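Local coordinates for protein elongation factor 1-gamma 1 (Saccharomyces cerevisiae, PDB 1NHY) that forms part of the eukaryotic translation elongation factor 1 complex, with this N-terminal GST-like domain mediating the interaction with eEFB1 and possibly dimerisation of the complex, at residues 4-9 against 28-33; 11-16 against 48-53; 42-47 against 59-64. All blocks are in the same frame, centred on the assembly; numbering follows the deposited sequence.

Interaction 1. Residues 4-9 against 28-33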
loop_
_atom_site.group_PDB
_atom_site.type_symbol
_atom_site.label_atom_id
_atom_site.label_comp_id
_atom_site.label_asym_id
_atom_site.label_seq_id
_atom_site.Cartn_x
_atom_site.Cartn_y
_atom_site.Cartn_z
ATOM N N GLY A 4 10.116 14.534 -13.623
ATOM C CA GLY A 4 10.966 13.639 -12.868
ATOM C C GLY A 4 10.831 12.172 -13.187
ATOM O O GLY A 4 10.000 11.763 -13.986
ATOM N N THR A 5 11.657 11.376 -12.528
ATOM C CA THR A 5 11.670 9.945 -12.737
ATOM C C THR A 5 11.441 9.151 -11.455
ATOM O O THR A 5 11.954 9.489 -10.393
ATOM C CB THR A 5 13.002 9.529 -13.334
ATOM O OG1 THR A 5 13.197 10.235 -14.567
ATOM C CG2 THR A 5 13.038 8.028 -13.583
ATOM N N LEU A 6 10.675 8.076 -11.562
ATOM C CA LEU A 6 10.400 7.255 -10.407
ATOM C C LEU A 6 10.977 5.858 -10.568
ATOM O O LEU A 6 10.371 5.011 -11.206
ATOM C CB LEU A 6 8.889 7.174 -10.195
ATOM C CG LEU A 6 8.343 6.070 -9.275
ATOM C CD1 LEU A 6 8.961 6.164 -7.881
ATOM C CD2 LEU A 6 6.823 6.190 -9.211
ATOM N N TYR A 7 12.154 5.617 -10.005
ATOM C CA TYR A 7 12.756 4.290 -10.082
ATOM C C TYR A 7 11.945 3.380 -9.167
ATOM O O TYR A 7 11.943 3.545 -7.949
ATOM C CB TYR A 7 14.201 4.311 -9.593
ATOM C CG TYR A 7 15.171 5.052 -10.480
ATOM C CD1 TYR A 7 15.699 4.455 -11.619
ATOM C CD2 TYR A 7 15.579 6.347 -10.164
ATOM C CE1 TYR A 7 16.613 5.128 -12.421
ATOM C CE2 TYR A 7 16.489 7.027 -10.959
ATOM C CZ TYR A 7 17.004 6.411 -12.087
ATOM O OH TYR A 7 17.917 7.072 -12.875
ATOM N N ALA A 8 11.251 2.415 -9.752
ATOM C CA ALA A 8 10.441 1.502 -8.962
ATOM C C ALA A 8 10.240 0.164 -9.656
ATOM O O ALA A 8 9.854 0.104 -10.822
ATOM C CB ALA A 8 9.100 2.135 -8.673
ATOM N N ASN A 9 10.520 -0.911 -8.930
ATOM C CA ASN A 9 10.346 -2.252 -9.452
ATOM C C ASN A 9 8.916 -2.624 -9.127
ATOM O O ASN A 9 8.085 -1.758 -8.896
ATOM C CB ASN A 9 11.306 -3.239 -8.772
ATOM C CG ASN A 9 10.952 -3.515 -7.302
ATOM O OD1 ASN A 9 9.829 -3.297 -6.853
ATOM N ND2 ASN A 9 11.922 -4.024 -6.556
ATOM N N VAL A 28 5.701 11.959 -14.876
ATOM C CA VAL A 28 6.838 11.310 -14.264
ATOM C C VAL A 28 7.161 9.992 -14.953
ATOM O O VAL A 28 6.266 9.185 -15.218
ATOM C CB VAL A 28 6.551 11.066 -12.776
ATOM C CG1 VAL A 28 7.747 10.430 -12.107
ATOM C CG2 VAL A 28 6.177 12.383 -12.124
ATOM N N LYS A 29 8.443 9.788 -15.241
ATOM C CA LYS A 29 8.929 8.572 -15.879
ATOM C C LYS A 29 9.054 7.447 -14.875
ATOM O O LYS A 29 9.701 7.607 -13.841
ATOM C CB LYS A 29 10.304 8.828 -16.475
ATOM C CG LYS A 29 11.063 7.561 -16.875
ATOM C CD LYS A 29 12.428 7.930 -17.456
ATOM C CE LYS A 29 13.107 6.733 -18.108
ATOM N NZ LYS A 29 14.520 7.028 -18.528
ATOM N N VAL A 30 8.448 6.307 -15.162
ATOM C CA VAL A 30 8.557 5.196 -14.237
ATOM C C VAL A 30 9.511 4.211 -14.873
ATOM O O VAL A 30 9.416 3.924 -16.053
ATOM C CB VAL A 30 7.194 4.552 -13.965
ATOM C CG1 VAL A 30 7.312 3.508 -12.861
ATOM C CG2 VAL A 30 6.207 5.624 -13.552
ATOM N N VAL A 31 10.460 3.712 -14.099
ATOM C CA VAL A 31 11.450 2.795 -14.637
ATOM C C VAL A 31 11.809 1.809 -13.572
ATOM O O VAL A 31 11.612 2.063 -12.385
ATOM C CB VAL A 31 12.743 3.538 -15.009
ATOM C CG1 VAL A 31 13.631 2.659 -15.848
ATOM C CG2 VAL A 31 12.402 4.820 -15.728
ATOM N N THR A 32 12.340 0.676 -13.985
ATOM C CA THR A 32 12.740 -0.310 -13.009
ATOM C C THR A 32 14.257 -0.316 -13.009
ATOM O O THR A 32 14.880 -0.053 -14.037
ATOM C CB THR A 32 12.165 -1.690 -13.366
ATOM O OG1 THR A 32 12.920 -2.717 -12.718
ATOM C CG2 THR A 32 12.184 -1.901 -14.873
ATOM N N PRO A 33 14.877 -0.582 -11.850
ATOM C CA PRO A 33 16.342 -0.598 -11.804
ATOM C C PRO A 33 16.971 -1.355 -12.979
ATOM O O PRO A 33 17.930 -0.874 -13.605
ATOM C CB PRO A 33 16.625 -1.274 -10.472
ATOM C CG PRO A 33 15.505 -0.795 -9.624
ATOM C CD PRO A 33 14.310 -0.935 -10.534
#

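Interaction 2. Residues 11-16 against 48-53. With SO4 (sulfate ion), chain B.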
loop_
_atom_site.group_PDB
_atom_site.type_symbol
_atom_site.label_atom_id
_atom_site.label_comp_id
_atom_site.label_asym_id
_atom_site.label_seq_id
_atom_site.Cartn_x
_atom_site.Cartn_y
_atom_site.Cartn_z
ATOM N N ARG A 11 7.236 -4.235 -6.365
ATOM C CA ARG A 11 7.135 -4.696 -4.989
ATOM C C ARG A 11 5.937 -3.921 -4.481
ATOM O O ARG A 11 5.682 -2.803 -4.934
ATOM C CB ARG A 11 8.380 -4.313 -4.185
ATOM C CG ARG A 11 9.187 -5.512 -3.702
ATOM C CD ARG A 11 10.499 -5.094 -3.038
ATOM N NE ARG A 11 11.446 -6.209 -2.970
ATOM C CZ ARG A 11 12.757 -6.075 -2.766
ATOM N NH1 ARG A 11 13.307 -4.871 -2.604
ATOM N NH2 ARG A 11 13.529 -7.152 -2.743
ATOM N N ILE A 12 5.195 -4.509 -3.558
ATOM C CA ILE A 12 4.024 -3.838 -3.033
ATOM C C ILE A 12 4.245 -2.345 -2.730
ATOM O O ILE A 12 3.417 -1.500 -3.110
ATOM C CB ILE A 12 3.525 -4.560 -1.776
ATOM C CG1 ILE A 12 2.812 -5.835 -2.184
ATOM C CG2 ILE A 12 2.533 -3.699 -1.017
ATOM C CD1 ILE A 12 1.520 -5.569 -2.930
ATOM N N ARG A 13 5.357 -2.011 -2.070
ATOM C CA ARG A 13 5.637 -0.617 -1.727
ATOM C C ARG A 13 5.746 0.293 -2.951
ATOM O O ARG A 13 5.780 1.514 -2.833
ATOM C CB ARG A 13 6.918 -0.515 -0.891
ATOM C CG ARG A 13 8.169 -0.911 -1.619
ATOM C CD ARG A 13 9.379 -0.893 -0.704
ATOM N NE ARG A 13 10.464 -1.672 -1.300
ATOM C CZ ARG A 13 11.660 -1.874 -0.747
ATOM N NH1 ARG A 13 11.949 -1.349 0.443
ATOM N NH2 ARG A 13 12.575 -2.599 -1.387
ATOM N N THR A 14 5.782 -0.306 -4.133
ATOM C CA THR A 14 5.888 0.460 -5.356
ATOM C C THR A 14 4.556 0.634 -6.056
ATOM O O THR A 14 4.381 1.526 -6.876
ATOM C CB THR A 14 6.834 -0.217 -6.320
ATOM O OG1 THR A 14 8.175 -0.023 -5.867
ATOM C CG2 THR A 14 6.671 0.355 -7.706
ATOM N N TRP A 15 3.610 -0.219 -5.723
ATOM C CA TRP A 15 2.320 -0.160 -6.368
ATOM C C TRP A 15 1.658 1.212 -6.363
ATOM O O TRP A 15 1.412 1.783 -7.428
ATOM C CB TRP A 15 1.404 -1.211 -5.748
ATOM C CG TRP A 15 1.837 -2.630 -6.043
ATOM C CD1 TRP A 15 3.080 -3.060 -6.444
ATOM C CD2 TRP A 15 1.038 -3.804 -5.918
ATOM N NE1 TRP A 15 3.095 -4.427 -6.571
ATOM C CE2 TRP A 15 1.855 -4.909 -6.253
ATOM C CE3 TRP A 15 -0.297 -4.034 -5.549
ATOM C CZ2 TRP A 15 1.381 -6.216 -6.231
ATOM C CZ3 TRP A 15 -0.768 -5.339 -5.523
ATOM C CH2 TRP A 15 0.067 -6.412 -5.864
ATOM N N VAL A 16 1.374 1.757 -5.184
ATOM C CA VAL A 16 0.720 3.064 -5.137
ATOM C C VAL A 16 1.470 4.148 -5.904
ATOM O O VAL A 16 0.878 4.835 -6.723
ATOM C CB VAL A 16 0.470 3.531 -3.692
ATOM C CG1 VAL A 16 -0.050 4.963 -3.690
ATOM C CG2 VAL A 16 -0.547 2.612 -3.031
ATOM N N LYS A 48 18.110 1.580 -3.361
ATOM C CA LYS A 48 16.878 1.221 -2.671
ATOM C C LYS A 48 15.672 1.770 -3.446
ATOM O O LYS A 48 15.785 2.749 -4.184
ATOM C CB LYS A 48 16.918 1.789 -1.251
ATOM C CG LYS A 48 15.586 1.732 -0.514
ATOM C CD LYS A 48 15.350 2.993 0.350
ATOM C CE LYS A 48 13.887 3.103 0.814
ATOM N NZ LYS A 48 13.409 1.862 1.519
ATOM N N VAL A 49 14.513 1.150 -3.266
ATOM C CA VAL A 49 13.319 1.574 -3.975
ATOM C C VAL A 49 12.114 1.628 -3.018
ATOM O O VAL A 49 12.089 0.897 -2.029
ATOM C CB VAL A 49 13.087 0.594 -5.146
ATOM C CG1 VAL A 49 11.679 0.076 -5.146
ATOM C CG2 VAL A 49 13.432 1.281 -6.453
ATOM N N PRO A 50 11.120 2.515 -3.270
ATOM C CA PRO A 50 10.937 3.500 -4.339
ATOM C C PRO A 50 11.943 4.645 -4.244
ATOM O O PRO A 50 12.357 5.063 -3.154
ATOM C CB PRO A 50 9.507 3.988 -4.115
ATOM C CG PRO A 50 8.858 2.841 -3.462
ATOM C CD PRO A 50 9.887 2.422 -2.474
ATOM N N ALA A 51 12.306 5.159 -5.409
ATOM C CA ALA A 51 13.264 6.235 -5.526
ATOM C C ALA A 51 12.741 7.250 -6.538
ATOM O O ALA A 51 12.414 6.907 -7.673
ATOM C CB ALA A 51 14.580 5.669 -5.993
ATOM N N PHE A 52 12.652 8.506 -6.134
ATOM C CA PHE A 52 12.189 9.525 -7.057
ATOM C C PHE A 52 13.246 10.593 -7.322
ATOM O O PHE A 52 14.043 10.919 -6.443
ATOM C CB PHE A 52 10.948 10.210 -6.525
ATOM C CG PHE A 52 10.439 11.280 -7.439
ATOM C CD1 PHE A 52 9.686 10.953 -8.555
ATOM C CD2 PHE A 52 10.745 12.617 -7.205
ATOM C CE1 PHE A 52 9.250 11.942 -9.427
ATOM C CE2 PHE A 52 10.312 13.611 -8.073
ATOM C CZ PHE A 52 9.562 13.272 -9.183
ATOM N N VAL A 53 13.240 11.143 -8.532
ATOM C CA VAL A 53 14.191 12.178 -8.906
ATOM C C VAL A 53 13.482 13.225 -9.719
ATOM O O VAL A 53 12.993 12.946 -10.810
ATOM C CB VAL A 53 15.306 11.660 -9.795
ATOM C CG1 VAL A 53 16.310 12.757 -10.021
ATOM C CG2 VAL A 53 15.950 10.460 -9.182
HETATM S S SO4 B . 6.845 -7.830 -1.502
HETATM O O1 SO4 B . 6.849 -6.366 -1.326
HETATM O O2 SO4 B . 8.206 -8.368 -1.273
HETATM O O3 SO4 B . 5.891 -8.463 -0.548
HETATM O O4 SO4 B . 6.424 -8.153 -2.883
#

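Interaction 3. Residues 42-47 against 59-64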
loop_
_atom_site.group_PDB
_atom_site.type_symbol
_atom_site.label_atom_id
_atom_site.label_comp_id
_atom_site.label_asym_id
_atom_site.label_seq_id
_atom_site.Cartn_x
_atom_site.Cartn_y
_atom_site.Cartn_z
ATOM N N ARG A 42 23.782 5.760 -9.946
ATOM C CA ARG A 42 24.285 7.126 -9.896
ATOM C C ARG A 42 23.373 8.050 -9.074
ATOM O O ARG A 42 23.855 8.941 -8.384
ATOM C CB ARG A 42 24.449 7.686 -11.325
ATOM C CG ARG A 42 24.484 9.212 -11.395
ATOM C CD ARG A 42 24.674 9.759 -12.809
ATOM N NE ARG A 42 24.469 11.213 -12.822
ATOM C CZ ARG A 42 24.780 12.027 -13.833
ATOM N NH1 ARG A 42 25.324 11.538 -14.943
ATOM N NH2 ARG A 42 24.542 13.332 -13.737
ATOM N N ASP A 43 22.061 7.826 -9.140
ATOM C CA ASP A 43 21.096 8.653 -8.425
ATOM C C ASP A 43 20.813 8.164 -7.020
ATOM O O ASP A 43 20.513 8.961 -6.130
ATOM C CB ASP A 43 19.782 8.714 -9.204
ATOM C CG ASP A 43 19.947 9.334 -10.569
ATOM O OD1 ASP A 43 21.090 9.675 -10.916
ATOM O OD2 ASP A 43 18.943 9.482 -11.294
ATOM N N PHE A 44 20.900 6.855 -6.818
ATOM C CA PHE A 44 20.628 6.289 -5.506
ATOM C C PHE A 44 21.620 5.208 -5.137
ATOM O O PHE A 44 21.294 4.026 -5.118
ATOM C CB PHE A 44 19.200 5.737 -5.466
ATOM C CG PHE A 44 18.150 6.785 -5.662
ATOM C CD1 PHE A 44 17.509 7.355 -4.573
ATOM C CD2 PHE A 44 17.854 7.257 -6.938
ATOM C CE1 PHE A 44 16.585 8.377 -4.750
ATOM C CE2 PHE A 44 16.938 8.277 -7.127
ATOM C CZ PHE A 44 16.303 8.842 -6.034
ATOM N N PRO A 45 22.859 5.608 -4.837
ATOM C CA PRO A 45 23.927 4.680 -4.458
ATOM C C PRO A 45 23.488 3.622 -3.447
ATOM O O PRO A 45 24.119 2.579 -3.323
ATOM C CB PRO A 45 25.000 5.616 -3.911
ATOM C CG PRO A 45 24.872 6.804 -4.842
ATOM C CD PRO A 45 23.362 6.996 -4.896
ATOM N N LEU A 46 22.411 3.884 -2.722
ATOM C CA LEU A 46 21.923 2.905 -1.764
ATOM C C LEU A 46 21.047 1.890 -2.495
ATOM O O LEU A 46 20.482 0.982 -1.875
ATOM C CB LEU A 46 21.093 3.587 -0.696
ATOM C CG LEU A 46 21.759 4.780 -0.021
ATOM C CD1 LEU A 46 20.699 5.577 0.758
ATOM C CD2 LEU A 46 22.872 4.291 0.890
ATOM N N LYS A 47 20.934 2.069 -3.813
ATOM C CA LYS A 47 20.134 1.195 -4.678
ATOM C C LYS A 47 18.858 0.679 -3.994
ATOM O O LYS A 47 18.562 -0.517 -4.045
ATOM C CB LYS A 47 20.973 0.000 -5.139
ATOM C CG LYS A 47 22.213 0.369 -5.915
ATOM C CD LYS A 47 22.995 -0.871 -6.314
ATOM C CE LYS A 47 24.226 -0.479 -7.125
ATOM N NZ LYS A 47 24.921 -1.633 -7.794
ATOM N N LYS A 59 16.118 14.644 -4.817
ATOM C CA LYS A 59 16.004 13.210 -4.630
ATOM C C LYS A 59 15.133 12.930 -3.424
ATOM O O LYS A 59 15.031 13.741 -2.509
ATOM C CB LYS A 59 17.396 12.577 -4.519
ATOM C CG LYS A 59 18.137 12.655 -5.854
ATOM C CD LYS A 59 19.579 12.221 -5.771
ATOM C CE LYS A 59 20.240 12.385 -7.135
ATOM N NZ LYS A 59 21.687 11.993 -7.136
ATOM N N LEU A 60 14.476 11.784 -3.441
ATOM C CA LEU A 60 13.580 11.439 -2.362
ATOM C C LEU A 60 13.367 9.932 -2.387
ATOM O O LEU A 60 13.416 9.305 -3.451
ATOM C CB LEU A 60 12.252 12.184 -2.570
ATOM C CG LEU A 60 11.096 11.789 -1.657
ATOM C CD1 LEU A 60 11.522 12.020 -0.222
ATOM C CD2 LEU A 60 9.832 12.571 -2.000
ATOM N N THR A 61 13.149 9.369 -1.204
ATOM C CA THR A 61 12.923 7.944 -1.032
ATOM C C THR A 61 11.863 7.703 0.038
ATOM O O THR A 61 11.311 8.641 0.619
ATOM C CB THR A 61 14.203 7.222 -0.610
ATOM O OG1 THR A 61 14.735 7.844 0.563
ATOM C CG2 THR A 61 15.232 7.277 -1.726
ATOM N N GLU A 62 11.613 6.427 0.315
ATOM C CA GLU A 62 10.589 6.007 1.269
ATOM C C GLU A 62 9.256 6.233 0.581
ATOM O O GLU A 62 8.908 7.355 0.204
ATOM C CB GLU A 62 10.662 6.798 2.568
ATOM C CG GLU A 62 12.014 6.733 3.265
ATOM C CD GLU A 62 12.558 5.317 3.468
ATOM O OE1 GLU A 62 11.824 4.461 4.020
ATOM O OE2 GLU A 62 13.734 5.081 3.085
ATOM N N ALA A 63 8.539 5.134 0.385
ATOM C CA ALA A 63 7.264 5.154 -0.298
ATOM C C ALA A 63 6.415 6.321 0.145
ATOM O O ALA A 63 6.175 7.238 -0.643
ATOM C CB ALA A 63 6.537 3.845 -0.068
HETATM N N MSE A 64 5.981 6.303 1.399
HETATM C CA MSE A 64 5.142 7.375 1.916
HETATM C C MSE A 64 5.537 8.735 1.390
HETATM O O MSE A 64 4.709 9.460 0.844
HETATM C CB MSE A 64 5.178 7.403 3.435
HETATM C CG MSE A 64 4.391 6.286 4.056
HETATM SE SE MSE A 64 2.568 6.235 3.361
HETATM C CE MSE A 64 2.217 8.147 3.244
#

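Interaction 1. Residues 4-9 against 28-33
Thr5, Leu6 and Tyr7 pair in parallel with Lys29, Val30 and Val31, the two short strands running 18° apart. Four backbone hydrogen bonds make the ladder. Lys29 N donates to Gly4 O and Leu6 N to Lys29 O; further along, Val31 N reaches Leu6 O at 3.2 Å, and Ala8 N meets Val31 O at 2.7 Å. Weaker CA-H...O contacts run beside them, among them Val30 CA to Leu6 O. On the face carrying Thr5, Tyr7, Lys29 and Val31, the side chains of Thr5 and Lys29 lie side by side and point the same way. Thr5 CG2 is anti to its backbone N (OG1 chi1 -58°), where it touches Lys29 CG at 3.9 Å and Val31 CG2 at the same distance. Thr5 OG1 rests against Lys29 CB and CD. Leu6 and Val30 belong to the other face, with Leu6 CB 3.9 Å from Val28 CG1 and a looser approach of Leu6 CD2 to Val30 CG2. Past the ladder, the ring of Pro33 brings CD within 4.2 Å of Asn9 CB. These are the two strands of a beta-alpha-beta unit in the thioredoxin-like half of the GST fold. Helix 12-24 connects them and packs through Val21 on Leu6 and Val28, while strand 51-53 borders strand 5-7 and leaves 29-31 at the sheet edge.

Interaction 2. Residues 11-16 against 48-53
Val49 O points onto one face of the Arg13 guanidinium, 3.0 Å above the plane and over its centre. The nearest guanidinium nitrogen is Arg13 NE, 3.1 Å from Val49 O, but its N-H points poorly for a hydrogen bond, so the attraction is probably electrostatic. Pro50 CD and Lys48 NZ approach the same group obliquely. Within the helix start, Ile12 CD1 lies over one face of the Trp15 ring, offset toward its rim; Tyr205 meets that ring edge-to-face. Arg13 CG stands between the backbone N and carbonyl carbon (chi1 66°). From CG the chain runs extended as far as NE, which brings the guanidinium to Val49 O. Its aliphatic part packs on proline, with Arg13 CD 3.8 Å from Pro50 CD, and Pro50 CG approaches Arg13 O as well. Thr14 and Pro50 run antiparallel past one another, and Thr14 OG1 is 3.6 Å from Val49 CG1. Arg13 NH1 and Lys48 NZ are 3.7 Å apart, two like charges that probably repel; Glu62 offers Lys48 a long, weak ion pair. The peptide before Pro50 is cis, as in the conserved cis-proline loop of thioredoxin-like folds, where glutathione-binding relatives hold their ligand. A sulfate ion, probably from the crystallisation liquor, accepts a weak hydrogen bond from Ile12 N to its O1 at 3.3 Å, near the N-terminal end of helix 12-24. That helix start is backed by helix 160-175 at Ile12 and Trp15. Helix 63-73 packs on Pro50 through Ile66, and helix 37-43 places Phe40 against Val49, just before strand 51-53.

Interaction 3. Residues 42-47 against 59-64
At Phe44 the chain leaves the helical angles of 37-43 and enters a type I turn that runs to Lys47. Opposite, the extended residues 59-61 give way to Glu62, the N-cap of helix 63-73. The backbones stay well apart, the nearest CA atoms being those of Asp43 and Lys59 at 7.8 Å, and side chains, reaching backbone carbonyls as well, bridge the interval. Phe44 carries most of the apolar contact. Its CG is anti to the carbonyl carbon (chi1 -63°), and its side chain and that of Thr61 pass each other pointing opposite ways. Phe44 CE1 touches Thr61 CG2 at 3.5 Å, CD1 lies nearly as close, and the same CE1 comes equally near to Leu60 O. Beyond them Phe44 CZ rests on Lys59 CB at 4.2 Å. The approaches to the ring are oblique. Lys59 runs extended beyond CG toward the end of the helix, passing Asp43 O with CD before its ammonium arrives there. Lys59 NZ makes a weak hydrogen bond to Asp43 O at 3.4 Å, and Asp43 OD1 lies 4.5 Å from NZ, beyond salt-bridge range. Asp43 OD2 is already engaged by the hydroxyl of Tyr7. The contact thus sets an apolar patch, Phe44 against Thr61 CG2 and Lys59 CB, beside a loose polar contact of ammonium with carbonyl oxygen. A positive group there would probably complement the partial negative charge of the helix C-terminus, though the weakness of the bond makes this modest.

All three contacts reach one four-stranded sheet, ordered 29-31, 5-7, 51-53, 59-61. Interaction 1 supplies its first pair and reaches interaction 2 through probable hydrogen bonds from Thr5 N to Val53 O (2.7 Å) and Ala51 N to Tyr7 O (3.0 Å). Interaction 2 meets interaction 3 at Phe52 N and Leu60 O, 2.9 Å apart, and again where the Phe44 ring packs on Val53. Interactions 1 and 3 touch at Tyr7, whose ring packs beside its hydroxyl contact, Tyr7 CD2 lying 3.8 Å from Phe44 CE2. Centres are about 8 to 11 Å apart. The cis-proline loop of interaction 2 probably corresponds to the region where related transferases bind glutathione; the sulfate sits away from Pro50.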